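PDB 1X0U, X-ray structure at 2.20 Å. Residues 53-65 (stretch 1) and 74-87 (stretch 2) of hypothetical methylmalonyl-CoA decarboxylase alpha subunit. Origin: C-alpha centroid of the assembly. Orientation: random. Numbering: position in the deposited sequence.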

# COMPACT_ATOMS: atom_id res chain seq x y z
N GLY A 53 -41.33 -2.28 13.24
CA GLY A 53 -41.22 -2.97 14.49
C GLY A 53 -39.81 -2.97 15.04
O GLY A 53 -39.56 -3.66 16.03
N LYS A 54 -38.88 -2.22 14.43
CA LYS A 54 -37.51 -2.22 14.94
C LYS A 54 -36.59 -1.03 14.58
O LYS A 54 -36.30 -0.78 13.41
CB LYS A 54 -36.78 -3.50 14.52
CG LYS A 54 -37.52 -4.82 14.77
CD LYS A 54 -37.45 -5.28 16.22
CE LYS A 54 -38.34 -6.50 16.44
NZ LYS A 54 -38.00 -7.62 15.51
N PHE A 55 -36.11 -0.32 15.60
CA PHE A 55 -35.15 0.77 15.44
C PHE A 55 -34.26 0.82 16.69
O PHE A 55 -34.75 0.88 17.81
CB PHE A 55 -35.83 2.13 15.25
CG PHE A 55 -34.86 3.24 14.91
CD1 PHE A 55 -34.56 4.24 15.83
CD2 PHE A 55 -34.24 3.28 13.67
CE1 PHE A 55 -33.65 5.25 15.53
CE2 PHE A 55 -33.33 4.30 13.35
CZ PHE A 55 -33.04 5.28 14.29
N ASN A 56 -32.94 0.78 16.49
CA ASN A 56 -32.01 0.81 17.60
C ASN A 56 -31.53 2.23 17.81
O ASN A 56 -30.68 2.75 17.06
CB ASN A 56 -30.83 -0.11 17.30
CG ASN A 56 -31.27 -1.47 16.81
OD1 ASN A 56 -31.07 -1.82 15.64
ND2 ASN A 56 -31.89 -2.25 17.69
N GLU A 57 -32.07 2.87 18.84
CA GLU A 57 -31.74 4.25 19.12
C GLU A 57 -30.53 4.44 20.02
O GLU A 57 -30.31 3.68 20.95
CB GLU A 57 -32.98 4.93 19.73
CG GLU A 57 -32.80 6.37 20.16
CD GLU A 57 -34.14 7.06 20.41
OE1 GLU A 57 -35.11 6.37 20.73
OE2 GLU A 57 -34.21 8.30 20.27
N ILE A 58 -29.72 5.45 19.70
CA ILE A 58 -28.54 5.76 20.49
C ILE A 58 -28.75 7.16 21.05
O ILE A 58 -29.42 7.99 20.43
CB ILE A 58 -27.24 5.77 19.63
CG1 ILE A 58 -27.36 6.80 18.52
CG2 ILE A 58 -26.98 4.39 19.06
CD1 ILE A 58 -26.17 6.82 17.56
N MET A 59 -28.18 7.43 22.23
CA MET A 59 -28.30 8.73 22.88
C MET A 59 -29.73 9.23 22.93
O MET A 59 -30.00 10.38 22.63
CB MET A 59 -27.42 9.76 22.17
CG MET A 59 -25.93 9.53 22.35
SD MET A 59 -24.94 10.28 21.04
CE MET A 59 -24.72 11.97 21.63
N THR A 60 -30.64 8.35 23.33
CA THR A 60 -32.05 8.69 23.41
C THR A 60 -32.42 9.70 24.50
O THR A 60 -33.34 10.50 24.32
CB THR A 60 -32.91 7.42 23.59
OG1 THR A 60 -33.94 7.66 24.57
CG2 THR A 60 -32.06 6.26 24.01
N PHE A 61 -31.70 9.68 25.62
CA PHE A 61 -32.00 10.62 26.69
C PHE A 61 -31.12 11.86 26.68
O PHE A 61 -31.36 12.80 27.43
CB PHE A 61 -31.88 9.93 28.05
CG PHE A 61 -32.99 8.95 28.34
CD1 PHE A 61 -32.71 7.60 28.56
CD2 PHE A 61 -34.31 9.38 28.44
CE1 PHE A 61 -33.72 6.70 28.87
CE2 PHE A 61 -35.33 8.48 28.75
CZ PHE A 61 -35.04 7.14 28.97
N ALA A 62 -30.11 11.87 25.81
CA ALA A 62 -29.19 13.01 25.72
C ALA A 62 -29.93 14.34 25.61
O ALA A 62 -30.79 14.51 24.75
CB ALA A 62 -28.26 12.84 24.54
N THR A 63 -29.58 15.29 26.48
CA THR A 63 -30.23 16.60 26.49
C THR A 63 -29.27 17.75 26.18
O THR A 63 -28.07 17.55 26.02
CB THR A 63 -30.87 16.91 27.87
OG1 THR A 63 -29.94 16.56 28.91
CG2 THR A 63 -32.15 16.14 28.07
N THR A 64 -29.83 18.95 26.08
CA THR A 64 -29.01 20.13 25.81
C THR A 64 -28.29 20.51 27.09
O THR A 64 -28.75 20.21 28.19
CB THR A 64 -29.87 21.32 25.37
OG1 THR A 64 -29.02 22.47 25.23
CG2 THR A 64 -30.96 21.62 26.40
N ARG A 65 -27.15 21.18 26.94
CA ARG A 65 -26.35 21.62 28.08
C ARG A 65 -26.33 23.13 28.15
O ARG A 65 -25.71 23.71 29.05
CB ARG A 65 -24.91 21.11 27.94
CG ARG A 65 -24.80 19.60 27.83
CD ARG A 65 -23.37 19.21 27.64
NE ARG A 65 -23.21 17.77 27.43
CZ ARG A 65 -22.02 17.18 27.35
NH1 ARG A 65 -20.91 17.90 27.45
NH2 ARG A 65 -21.94 15.87 27.15
N GLN A 74 -35.95 24.04 29.53
CA GLN A 74 -36.42 23.25 28.39
C GLN A 74 -35.53 22.05 28.04
O GLN A 74 -34.95 22.00 26.95
CB GLN A 74 -36.56 24.14 27.14
CG GLN A 74 -37.82 24.99 27.10
CD GLN A 74 -39.08 24.15 27.00
OE1 GLN A 74 -39.40 23.38 27.91
NE2 GLN A 74 -39.80 24.29 25.89
N ARG A 75 -35.43 21.09 28.95
CA ARG A 75 -34.61 19.92 28.69
C ARG A 75 -35.42 18.74 28.15
O ARG A 75 -35.88 17.88 28.92
CB ARG A 75 -33.84 19.50 29.95
CG ARG A 75 -32.42 20.06 30.01
CD ARG A 75 -32.43 21.57 30.15
NE ARG A 75 -31.12 22.18 29.91
CZ ARG A 75 -30.01 21.91 30.60
NH1 ARG A 75 -28.88 22.53 30.30
NH2 ARG A 75 -30.03 21.02 31.59
N PHE A 76 -35.60 18.70 26.84
CA PHE A 76 -36.33 17.62 26.19
C PHE A 76 -35.38 16.47 25.93
O PHE A 76 -34.32 16.66 25.34
CB PHE A 76 -36.90 18.10 24.86
CG PHE A 76 -38.04 19.07 24.98
CD1 PHE A 76 -39.32 18.61 25.25
CD2 PHE A 76 -37.83 20.43 24.79
CE1 PHE A 76 -40.39 19.51 25.32
CE2 PHE A 76 -38.89 21.33 24.85
CZ PHE A 76 -40.17 20.87 25.12
N TYR A 77 -35.73 15.27 26.37
CA TYR A 77 -34.87 14.11 26.13
C TYR A 77 -34.65 13.92 24.63
O TYR A 77 -35.61 13.94 23.85
CB TYR A 77 -35.51 12.84 26.68
CG TYR A 77 -35.49 12.72 28.19
CD1 TYR A 77 -34.30 12.80 28.90
CD2 TYR A 77 -36.67 12.48 28.90
CE1 TYR A 77 -34.27 12.64 30.29
CE2 TYR A 77 -36.66 12.31 30.27
CZ TYR A 77 -35.46 12.39 30.96
OH TYR A 77 -35.46 12.22 32.33
N GLY A 78 -33.39 13.75 24.22
CA GLY A 78 -33.09 13.56 22.82
C GLY A 78 -32.72 14.84 22.09
O GLY A 78 -32.20 14.80 20.98
N ASP A 79 -32.99 15.97 22.74
CA ASP A 79 -32.67 17.30 22.21
C ASP A 79 -33.20 17.61 20.81
O ASP A 79 -32.63 18.45 20.11
CB ASP A 79 -31.15 17.51 22.23
CG ASP A 79 -30.76 18.98 22.15
OD1 ASP A 79 -29.68 19.28 21.62
OD2 ASP A 79 -31.51 19.85 22.63
N GLY A 80 -34.27 16.94 20.39
CA GLY A 80 -34.85 17.22 19.08
C GLY A 80 -34.56 16.32 17.89
O GLY A 80 -34.99 16.62 16.78
N VAL A 81 -33.84 15.22 18.09
CA VAL A 81 -33.55 14.34 16.97
C VAL A 81 -33.45 12.87 17.42
O VAL A 81 -32.91 12.58 18.49
CB VAL A 81 -32.22 14.78 16.28
CG1 VAL A 81 -31.05 14.62 17.23
CG2 VAL A 81 -31.99 13.98 14.99
N VAL A 82 -33.99 11.97 16.62
CA VAL A 82 -33.92 10.55 16.94
C VAL A 82 -32.83 9.99 16.04
O VAL A 82 -32.84 10.21 14.82
CB VAL A 82 -35.25 9.81 16.64
CG1 VAL A 82 -35.16 8.36 17.11
CG2 VAL A 82 -36.42 10.52 17.31
N THR A 83 -31.88 9.28 16.65
CA THR A 83 -30.77 8.71 15.91
C THR A 83 -30.55 7.25 16.27
O THR A 83 -30.77 6.83 17.40
CB THR A 83 -29.46 9.49 16.18
OG1 THR A 83 -29.28 9.64 17.60
CG2 THR A 83 -29.50 10.87 15.54
N GLY A 84 -30.11 6.49 15.28
CA GLY A 84 -29.86 5.08 15.47
C GLY A 84 -29.81 4.37 14.14
O GLY A 84 -29.59 4.99 13.09
N TRP A 85 -30.03 3.07 14.17
CA TRP A 85 -29.99 2.28 12.94
C TRP A 85 -31.03 1.17 13.02
O TRP A 85 -31.54 0.86 14.10
CB TRP A 85 -28.61 1.65 12.77
CG TRP A 85 -28.42 0.42 13.62
CD1 TRP A 85 -28.70 -0.87 13.27
CD2 TRP A 85 -27.94 0.36 14.98
NE1 TRP A 85 -28.44 -1.72 14.33
CE2 TRP A 85 -27.97 -0.99 15.39
CE3 TRP A 85 -27.49 1.33 15.89
CZ2 TRP A 85 -27.57 -1.41 16.66
CZ3 TRP A 85 -27.09 0.91 17.17
CH2 TRP A 85 -27.14 -0.44 17.54
N GLY A 86 -31.32 0.58 11.87
CA GLY A 86 -32.25 -0.52 11.78
C GLY A 86 -32.05 -1.25 10.46
O GLY A 86 -31.02 -1.12 9.80
N LYS A 87 -33.05 -2.03 10.06
CA LYS A 87 -32.99 -2.77 8.81
C LYS A 87 -34.02 -2.18 7.86
O LYS A 87 -35.14 -1.86 8.27
CB LYS A 87 -33.32 -4.25 9.06
CG LYS A 87 -32.17 -5.24 8.90
CD LYS A 87 -31.08 -5.03 9.93
CE LYS A 87 -30.03 -6.13 9.86
NZ LYS A 87 -30.50 -7.44 10.42
O HOH W 1 -35.68 -2.73 11.55
O HOH W 2 -31.86 9.29 19.43
O HOH W 3 -32.69 19.13 25.32
O HOH W 4 -27.98 21.25 22.61

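Asn56 and Glu57 pair antiparallel with Trp85 and Gly84; from Phe61 to Thr63 the chain runs in the same direction as Tyr77 to Asp79. In all, 1041 Å² of surface, summed over both stretches, is buried between them. A short ladder joins Asn56 and Glu57 to the strand that begins at Val81; farther along, the loop of stretch 1 lies against the turns that precede that strand.

At the start of stretch 1, Gly53 makes no contact. Lys54 meets its partner strand chiefly through water 1, which lies 2.8 Å from Lys54 O and accepts from Lys87 N (3.1 Å), while the lysine side chain leads away. Phe55, in a t rotamer, sends its ring back over the neighbouring strand. Its CZ lies 3.3 Å from Gly84 N and its CE1 3.8 Å from Val82 CG1, so the ring covers backbone as well as an apolar side chain. The space it uses depends on Gly84: a CB there would fall about 3.0 Å from Phe55 CE1 and only 1.9 Å from Asn56 O. The backbone angles of Gly84 independently call for glycine.

Asn56 and Trp85 form the hydrogen-bonded pair of the ladder. Asn56 N donates to Trp85 O (2.8 Å, 163°), and Trp85 N returns a bond to Asn56 O (3.0 Å, 150°). Their side chains share one face of the sheet, where Asn56 CB sits 3.5 Å from the centroid of the Trp85 six-membered ring and nearly on its normal, a CH-pi contact with the aromatic cloud. Asn56 O is also approached by Gly84 CA at 2.9 Å, a CA-H...O contact made possible by the close backbones.

Glu57 pairs with Gly84 without hydrogen bonds, their CA atoms 4.2 Å apart, and Glu57 CA makes a second CA-H...O contact with Thr83 O (3.2 Å). The extended glutamate reaches water 2, which accepts from Thr83 N (2.8 Å) and lies within hydrogen-bonding reach of Glu57 OE2 (2.7 Å) and Ile58 O (2.9 Å). The same Thr83 supplies the next direct link, as Ile58 N donates to Thr83 O (2.9 Å, 165°). Ile58 CG2 meets the edge of the indole at Trp85 CZ3 (4.0 Å).

Beyond Met59 and Thr60, whose side chains contribute little, the partner becomes the type II turn from Phe76 to Asp79. Phe61 directs its ring edge toward the face of Tyr77, with centroids 4.8 Å apart and planes at 73°, an arrangement that places ring hydrogens against pi density. Ala62 O then accepts a weak hydrogen bond from Gly78 N (2.8 Å, 129°), bent well away from linearity.

Thr63 packs its methyl against the turn, with CG2 3.5 Å from Phe76 O. Thr64 is joined to it by water: water 3 accepts from Thr64 N (3.0 Å) and donates to Phe76 O (3.0 Å) and Asp79 OD2 (3.0 Å), whereas water 4 links Thr64 OG1 (3.1 Å) to Asp79 OD1 (2.8 Å). The Arg75 guanidinium presents a face to Thr64 O, with NH1 at 3.1 Å, but the angle is too poor for a hydrogen bond.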